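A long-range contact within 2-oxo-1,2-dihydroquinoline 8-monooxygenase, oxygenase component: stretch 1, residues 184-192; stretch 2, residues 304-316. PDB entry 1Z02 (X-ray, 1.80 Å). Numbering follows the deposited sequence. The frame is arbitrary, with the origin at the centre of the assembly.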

ATOM      1  N   LEU A 184       7.116   4.740  50.534  1.00 39.17           N
ATOM      2  CA  LEU A 184       8.339   5.250  49.921  1.00 37.77           C
ATOM      3  C   LEU A 184       8.191   6.471  49.019  1.00 37.01           C
ATOM      4  O   LEU A 184       9.166   6.899  48.404  1.00 38.54           O
ATOM      5  CB  LEU A 184       9.018   4.122  49.142  1.00 38.39           C
ATOM      6  CG  LEU A 184       9.452   2.941  50.008  1.00 38.27           C
ATOM      7  CD1 LEU A 184       9.756   1.735  49.119  1.00 38.86           C
ATOM      8  CD2 LEU A 184      10.657   3.354  50.858  1.00 39.23           C
ATOM      9  N   TRP A 185       6.990   7.035  48.934  1.00 34.08           N
ATOM     10  CA  TRP A 185       6.779   8.209  48.091  1.00 31.58           C
ATOM     11  C   TRP A 185       5.418   8.865  48.309  1.00 30.71           C
ATOM     12  O   TRP A 185       4.457   8.214  48.729  1.00 30.90           O
ATOM     13  CB  TRP A 185       6.947   7.831  46.614  1.00 30.31           C
ATOM     14  CG  TRP A 185       5.974   6.795  46.119  1.00 28.68           C
ATOM     15  CD1 TRP A 185       4.653   6.980  45.818  1.00 27.79           C
ATOM     16  CD2 TRP A 185       6.250   5.413  45.869  1.00 27.62           C
ATOM     17  NE1 TRP A 185       4.092   5.800  45.395  1.00 27.16           N
ATOM     18  CE2 TRP A 185       5.053   4.817  45.419  1.00 27.39           C
ATOM     19  CE3 TRP A 185       7.397   4.614  45.986  1.00 27.02           C
ATOM     20  CZ2 TRP A 185       4.965   3.465  45.079  1.00 27.37           C
ATOM     21  CZ3 TRP A 185       7.313   3.269  45.650  1.00 29.34           C
ATOM     22  CH2 TRP A 185       6.102   2.707  45.202  1.00 27.48           C
ATOM     23  N   PRO A 186       5.322  10.178  48.039  1.00 29.08           N
ATOM     24  CA  PRO A 186       4.061  10.905  48.212  1.00 28.02           C
ATOM     25  C   PRO A 186       2.996  10.562  47.160  1.00 27.39           C
ATOM     26  O   PRO A 186       3.309  10.077  46.068  1.00 24.72           O
ATOM     27  CB  PRO A 186       4.497  12.368  48.160  1.00 27.59           C
ATOM     28  CG  PRO A 186       5.681  12.331  47.247  1.00 27.45           C
ATOM     29  CD  PRO A 186       6.424  11.104  47.719  1.00 29.59           C
ATOM     30  N   SER A 187       1.739  10.823  47.509  1.00 26.07           N
ATOM     31  CA  SER A 187       0.600  10.540  46.641  1.00 24.83           C
ATOM     32  C   SER A 187       0.680  11.177  45.257  1.00 23.43           C
ATOM     33  O   SER A 187       0.961  12.371  45.128  1.00 22.65           O
ATOM     34  CB  SER A 187      -0.699  10.992  47.326  1.00 25.79           C
ATOM     35  OG  SER A 187      -0.966  10.240  48.499  1.00 26.87           O
ATOM     36  N   SER A 188       0.419  10.374  44.226  1.00 19.55           N
ATOM     37  CA  SER A 188       0.434  10.866  42.853  1.00 18.05           C
ATOM     38  C   SER A 188      -0.885  11.572  42.567  1.00 18.69           C
ATOM     39  O   SER A 188      -1.964  11.080  42.934  1.00 18.18           O
ATOM     40  CB  SER A 188       0.610   9.715  41.856  1.00 17.49           C
ATOM     41  OG  SER A 188       1.883   9.110  41.984  1.00 17.24           O
ATOM     42  N   PRO A 189      -0.819  12.745  41.922  1.00 17.01           N
ATOM     43  CA  PRO A 189      -2.029  13.498  41.599  1.00 17.92           C
ATOM     44  C   PRO A 189      -2.756  12.904  40.396  1.00 18.00           C
ATOM     45  O   PRO A 189      -2.178  12.145  39.622  1.00 18.86           O
ATOM     46  CB  PRO A 189      -1.492  14.898  41.320  1.00 18.43           C
ATOM     47  CG  PRO A 189      -0.164  14.619  40.697  1.00 18.40           C
ATOM     48  CD  PRO A 189       0.389  13.521  41.589  1.00 16.68           C
ATOM     49  N   SER A 190      -4.030  13.254  40.255  1.00 19.40           N
ATOM     50  CA  SER A 190      -4.868  12.783  39.150  1.00 19.36           C
ATOM     51  C   SER A 190      -5.130  13.977  38.234  1.00 19.62           C
ATOM     52  O   SER A 190      -4.968  15.124  38.661  1.00 21.27           O
ATOM     53  CB  SER A 190      -6.194  12.244  39.698  1.00 19.70           C
ATOM     54  OG  SER A 190      -7.085  11.892  38.652  1.00 22.50           O
ATOM     55  N   VAL A 191      -5.515  13.743  36.981  1.00 18.32           N
ATOM     56  CA  VAL A 191      -5.793  14.881  36.114  1.00 18.29           C
ATOM     57  C   VAL A 191      -7.129  15.497  36.554  1.00 18.78           C
ATOM     58  O   VAL A 191      -7.511  16.581  36.108  1.00 18.26           O
ATOM     59  CB  VAL A 191      -5.877  14.505  34.596  1.00 20.23           C
ATOM     60  CG1 VAL A 191      -4.681  13.733  34.189  1.00 14.94           C
ATOM     61  CG2 VAL A 191      -7.155  13.815  34.285  1.00 19.25           C
ATOM     62  N   LEU A 192      -7.827  14.806  37.456  1.00 19.26           N
ATOM     63  CA  LEU A 192      -9.110  15.282  37.978  1.00 20.09           C
ATOM     64  C   LEU A 192      -8.929  16.212  39.176  1.00 20.09           C
ATOM     65  O   LEU A 192      -9.851  16.935  39.550  1.00 21.47           O
ATOM     66  CB  LEU A 192     -10.001  14.099  38.394  1.00 19.82           C
ATOM     67  CG  LEU A 192     -10.528  13.155  37.309  1.00 20.14           C
ATOM     68  CD1 LEU A 192     -11.316  12.041  37.963  1.00 21.75           C
ATOM     69  CD2 LEU A 192     -11.410  13.922  36.331  1.00 20.05           C
ATOM     70  N   VAL A 304       2.337   5.740  36.316  1.00 14.22           N
ATOM     71  CA  VAL A 304       3.658   5.502  36.873  1.00 13.08           C
ATOM     72  C   VAL A 304       3.849   6.498  38.012  1.00 14.40           C
ATOM     73  O   VAL A 304       4.279   7.631  37.788  1.00 13.42           O
ATOM     74  CB  VAL A 304       4.771   5.732  35.835  1.00 14.92           C
ATOM     75  CG1 VAL A 304       6.065   5.126  36.340  1.00 12.22           C
ATOM     76  CG2 VAL A 304       4.387   5.125  34.496  1.00 11.36           C
ATOM     77  N   GLU A 305       3.513   6.069  39.228  1.00 15.01           N
ATOM     78  CA  GLU A 305       3.638   6.906  40.418  1.00 15.53           C
ATOM     79  C   GLU A 305       5.090   7.267  40.691  1.00 14.48           C
ATOM     80  O   GLU A 305       5.994   6.472  40.440  1.00 14.37           O
ATOM     81  CB  GLU A 305       3.070   6.174  41.644  1.00 16.79           C
ATOM     82  CG  GLU A 305       1.639   5.725  41.475  1.00 17.15           C
ATOM     83  CD  GLU A 305       1.170   4.815  42.586  1.00 19.67           C
ATOM     84  OE1 GLU A 305       0.627   3.730  42.274  1.00 19.25           O
ATOM     85  OE2 GLU A 305       1.339   5.189  43.767  1.00 19.46           O
ATOM     86  N   ASN A 306       5.302   8.474  41.204  1.00 15.65           N
ATOM     87  CA  ASN A 306       6.632   8.955  41.553  1.00 17.41           C
ATOM     88  C   ASN A 306       7.626   8.965  40.392  1.00 18.32           C
ATOM     89  O   ASN A 306       8.797   8.599  40.547  1.00 18.06           O
ATOM     90  CB  ASN A 306       7.192   8.126  42.709  1.00 14.91           C
ATOM     91  CG  ASN A 306       8.061   8.943  43.632  1.00 16.20           C
ATOM     92  OD1 ASN A 306       7.644   9.999  44.120  1.00 13.79           O
ATOM     93  ND2 ASN A 306       9.271   8.467  43.884  1.00 13.77           N
ATOM     94  N   TRP A 307       7.152   9.401  39.228  1.00 18.78           N
ATOM     95  CA  TRP A 307       7.991   9.477  38.036  1.00 17.50           C
ATOM     96  C   TRP A 307       7.666  10.746  37.244  1.00 18.11           C
ATOM     97  O   TRP A 307       6.495  11.075  37.030  1.00 16.34           O
ATOM     98  CB  TRP A 307       7.773   8.236  37.170  1.00 17.93           C
ATOM     99  CG  TRP A 307       8.669   8.148  35.975  1.00 17.47           C
ATOM    100  CD1 TRP A 307       8.458   8.705  34.747  1.00 18.30           C
ATOM    101  CD2 TRP A 307       9.932   7.476  35.898  1.00 16.84           C
ATOM    102  NE1 TRP A 307       9.508   8.422  33.909  1.00 17.68           N
ATOM    103  CE2 TRP A 307      10.429   7.667  34.590  1.00 17.61           C
ATOM    104  CE3 TRP A 307      10.694   6.731  36.809  1.00 18.00           C
ATOM    105  CZ2 TRP A 307      11.654   7.141  34.168  1.00 18.71           C
ATOM    106  CZ3 TRP A 307      11.918   6.205  36.388  1.00 18.70           C
ATOM    107  CH2 TRP A 307      12.382   6.414  35.077  1.00 19.67           C
ATOM    108  N   PRO A 308       8.700  11.479  36.802  1.00 18.35           N
ATOM    109  CA  PRO A 308      10.127  11.183  37.007  1.00 18.93           C
ATOM    110  C   PRO A 308      10.679  11.620  38.369  1.00 19.38           C
ATOM    111  O   PRO A 308      11.806  11.279  38.735  1.00 16.51           O
ATOM    112  CB  PRO A 308      10.795  11.911  35.845  1.00 18.05           C
ATOM    113  CG  PRO A 308       9.914  13.076  35.639  1.00 19.57           C
ATOM    114  CD  PRO A 308       8.524  12.525  35.783  1.00 17.26           C
ATOM    115  N   GLU A 309       9.878  12.383  39.104  1.00 19.96           N
ATOM    116  CA  GLU A 309      10.256  12.861  40.430  1.00 22.56           C
ATOM    117  C   GLU A 309       9.043  12.892  41.362  1.00 23.76           C
ATOM    118  O   GLU A 309       7.898  12.767  40.916  1.00 22.99           O
ATOM    119  CB  GLU A 309      10.864  14.262  40.334  1.00 22.48           C
ATOM    120  CG  GLU A 309      12.225  14.299  39.661  1.00 26.91           C
ATOM    121  CD  GLU A 309      12.717  15.712  39.407  1.00 27.05           C
ATOM    122  OE1 GLU A 309      13.913  15.872  39.081  1.00 30.67           O
ATOM    123  OE2 GLU A 309      11.911  16.660  39.524  1.00 29.26           O
ATOM    124  N   GLU A 310       9.300  13.074  42.654  1.00 24.18           N
ATOM    125  CA  GLU A 310       8.227  13.105  43.637  1.00 27.45           C
ATOM    126  C   GLU A 310       7.187  14.158  43.298  1.00 26.07           C
ATOM    127  O   GLU A 310       7.518  15.228  42.784  1.00 25.86           O
ATOM    128  CB  GLU A 310       8.794  13.364  45.033  1.00 34.23           C
ATOM    129  CG  GLU A 310       9.957  12.479  45.400  1.00 43.59           C
ATOM    130  CD  GLU A 310      10.374  12.654  46.841  1.00 50.46           C
ATOM    131  OE1 GLU A 310      11.398  12.062  47.233  1.00 56.40           O
ATOM    132  OE2 GLU A 310       9.680  13.378  47.585  1.00 56.34           O
ATOM    133  N   HIS A 311       5.931  13.847  43.598  1.00 24.36           N
ATOM    134  CA  HIS A 311       4.810  14.748  43.326  1.00 22.66           C
ATOM    135  C   HIS A 311       4.479  14.867  41.843  1.00 20.00           C
ATOM    136  O   HIS A 311       3.564  15.594  41.456  1.00 19.87           O
ATOM    137  CB  HIS A 311       5.074  16.141  43.904  1.00 25.99           C
ATOM    138  CG  HIS A 311       5.277  16.145  45.386  1.00 28.98           C
ATOM    139  ND1 HIS A 311       6.524  16.081  45.966  1.00 30.37           N
ATOM    140  CD2 HIS A 311       4.387  16.173  46.408  1.00 29.63           C
ATOM    141  CE1 HIS A 311       6.394  16.071  47.282  1.00 32.61           C
ATOM    142  NE2 HIS A 311       5.109  16.126  47.574  1.00 31.09           N
ATOM    143  N   VAL A 312       5.235  14.155  41.015  1.00 18.84           N
ATOM    144  CA  VAL A 312       5.002  14.145  39.572  1.00 16.75           C
ATOM    145  C   VAL A 312       4.623  12.715  39.216  1.00 16.47           C
ATOM    146  O   VAL A 312       5.170  11.776  39.790  1.00 16.85           O
ATOM    147  CB  VAL A 312       6.275  14.526  38.779  1.00 16.86           C
ATOM    148  CG1 VAL A 312       5.988  14.488  37.290  1.00 15.02           C
ATOM    149  CG2 VAL A 312       6.755  15.909  39.187  1.00 17.52           C
ATOM    150  N   VAL A 313       3.693  12.551  38.279  1.00 15.56           N
ATOM    151  CA  VAL A 313       3.246  11.220  37.854  1.00 14.61           C
ATOM    152  C   VAL A 313       3.095  11.161  36.333  1.00 14.60           C
ATOM    153  O   VAL A 313       2.731  12.159  35.700  1.00 16.63           O
ATOM    154  CB  VAL A 313       1.893  10.849  38.514  1.00 12.80           C
ATOM    155  CG1 VAL A 313       0.831  11.867  38.141  1.00 15.62           C
ATOM    156  CG2 VAL A 313       1.456   9.463  38.071  1.00 14.76           C
ATOM    157  N   GLN A 314       3.393  10.001  35.746  1.00 13.78           N
ATOM    158  CA  GLN A 314       3.269   9.833  34.302  1.00 12.50           C
ATOM    159  C   GLN A 314       2.112   8.918  33.932  1.00 12.18           C
ATOM    160  O   GLN A 314       1.970   7.822  34.479  1.00 11.53           O
ATOM    161  CB  GLN A 314       4.559   9.274  33.692  1.00 14.54           C
ATOM    162  CG  GLN A 314       4.509   9.208  32.156  1.00 15.34           C
ATOM    163  CD  GLN A 314       5.869   8.938  31.520  1.00 16.07           C
ATOM    164  OE1 GLN A 314       6.888   9.450  31.977  1.00 14.56           O
ATOM    165  NE2 GLN A 314       5.884   8.149  30.451  1.00 16.16           N
ATOM    166  N   TYR A 315       1.283   9.389  33.004  1.00 11.02           N
ATOM    167  CA  TYR A 315       0.127   8.634  32.528  1.00 10.47           C
ATOM    168  C   TYR A 315       0.267   8.401  31.036  1.00 10.87           C
ATOM    169  O   TYR A 315       0.739   9.276  30.312  1.00 11.18           O
ATOM    170  CB  TYR A 315      -1.172   9.414  32.766  1.00  9.78           C
ATOM    171  CG  TYR A 315      -1.549   9.578  34.216  1.00 10.92           C
ATOM    172  CD1 TYR A 315      -1.548  10.837  34.817  1.00 11.73           C
ATOM    173  CD2 TYR A 315      -1.934   8.478  34.982  1.00 11.05           C
ATOM    174  CE1 TYR A 315      -1.927  11.001  36.144  1.00 11.07           C
ATOM    175  CE2 TYR A 315      -2.315   8.628  36.307  1.00 11.23           C
ATOM    176  CZ  TYR A 315      -2.309   9.896  36.883  1.00 12.06           C
ATOM    177  OH  TYR A 315      -2.672  10.049  38.201  1.00 11.32           O
ATOM    178  N   GLU A 316      -0.146   7.225  30.577  1.00 10.37           N
ATOM    179  CA  GLU A 316      -0.083   6.913  29.157  1.00  9.23           C
ATOM    180  C   GLU A 316      -1.353   6.234  28.666  1.00  9.55           C
ATOM    181  O   GLU A 316      -2.028   5.513  29.406  1.00 11.02           O
ATOM    182  CB  GLU A 316       1.104   6.004  28.832  1.00  8.55           C
ATOM    183  CG  GLU A 316       2.450   6.529  29.269  1.00 11.99           C
ATOM    184  CD  GLU A 316       3.594   5.728  28.682  1.00 13.74           C
ATOM    185  OE1 GLU A 316       3.416   4.512  28.443  1.00 14.21           O
ATOM    186  OE2 GLU A 316       4.679   6.309  28.467  1.00 16.84           O
TER
HETATM  187  O   HOH W   1      10.914   8.706  46.412  1.00 34.56           O
HETATM  188  O   HOH W   2       4.967  10.998  44.353  1.00 17.85           O
HETATM  189  O   HOH W   3       3.594  11.113  41.747  1.00  9.43           O
HETATM  190  O   HOH W   4       0.317   7.461  45.074  1.00 30.43           O

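The contact packs an irregular, proline-rich segment against a two-stranded hairpin and its connecting loop, held by two direct hydrogen bonds, ring contacts and a set of bridging waters. Strand pairing joins Val304 to Gln314 within the hairpin, but no direct backbone-to-backbone hydrogen bond links the two stretches.

The direct hydrogen bonds lie at well-separated points. Trp185 NE1 donates to Glu305 OE2 at 3.3 Å with an N-H...O angle of 159°, so the carboxylate sits at the edge of the indole, near its plane, where the N-H points. The second is shorter: Tyr315 OH donates to Pro189 O at 2.6 Å, with the carbonyl oxygen at the edge of the phenol ring, near its plane.

Two CH-pi contacts involve ring faces. Asn306 CB lies 4.2 Å from the centroid of the Trp185 five-membered ring, so the indole is engaged at both face and edge by consecutive residues. Pro186 CG stands 3.9 Å from the centroid of the His311 ring, only 12° off its normal; although the His311 CA-to-CB bond points away, the end of its side chain comes nearer and meets the proline.

Between these sites the packing is close. Ser188 OG approaches Glu305 CB to 3.2 Å, and Pro189 CD meets Val313 CG1 at 3.8 Å, an apolar contact beside the tyrosine hydrogen bond.

Water supplies the remaining polar links. One molecule donates to Pro186 O (2.6 Å) and Asn306 OD1 (2.9 Å) while accepting from His311 N (3.1 Å). Another lies 2.6 Å from Ser188 OG, accepts from Asn306 N and donates to Val312 O. A third accepts from Ser188 N (3.0 Å) and donates to Glu305 OE2 (2.8 Å), so this carboxylate oxygen receives both the indole N-H and a water.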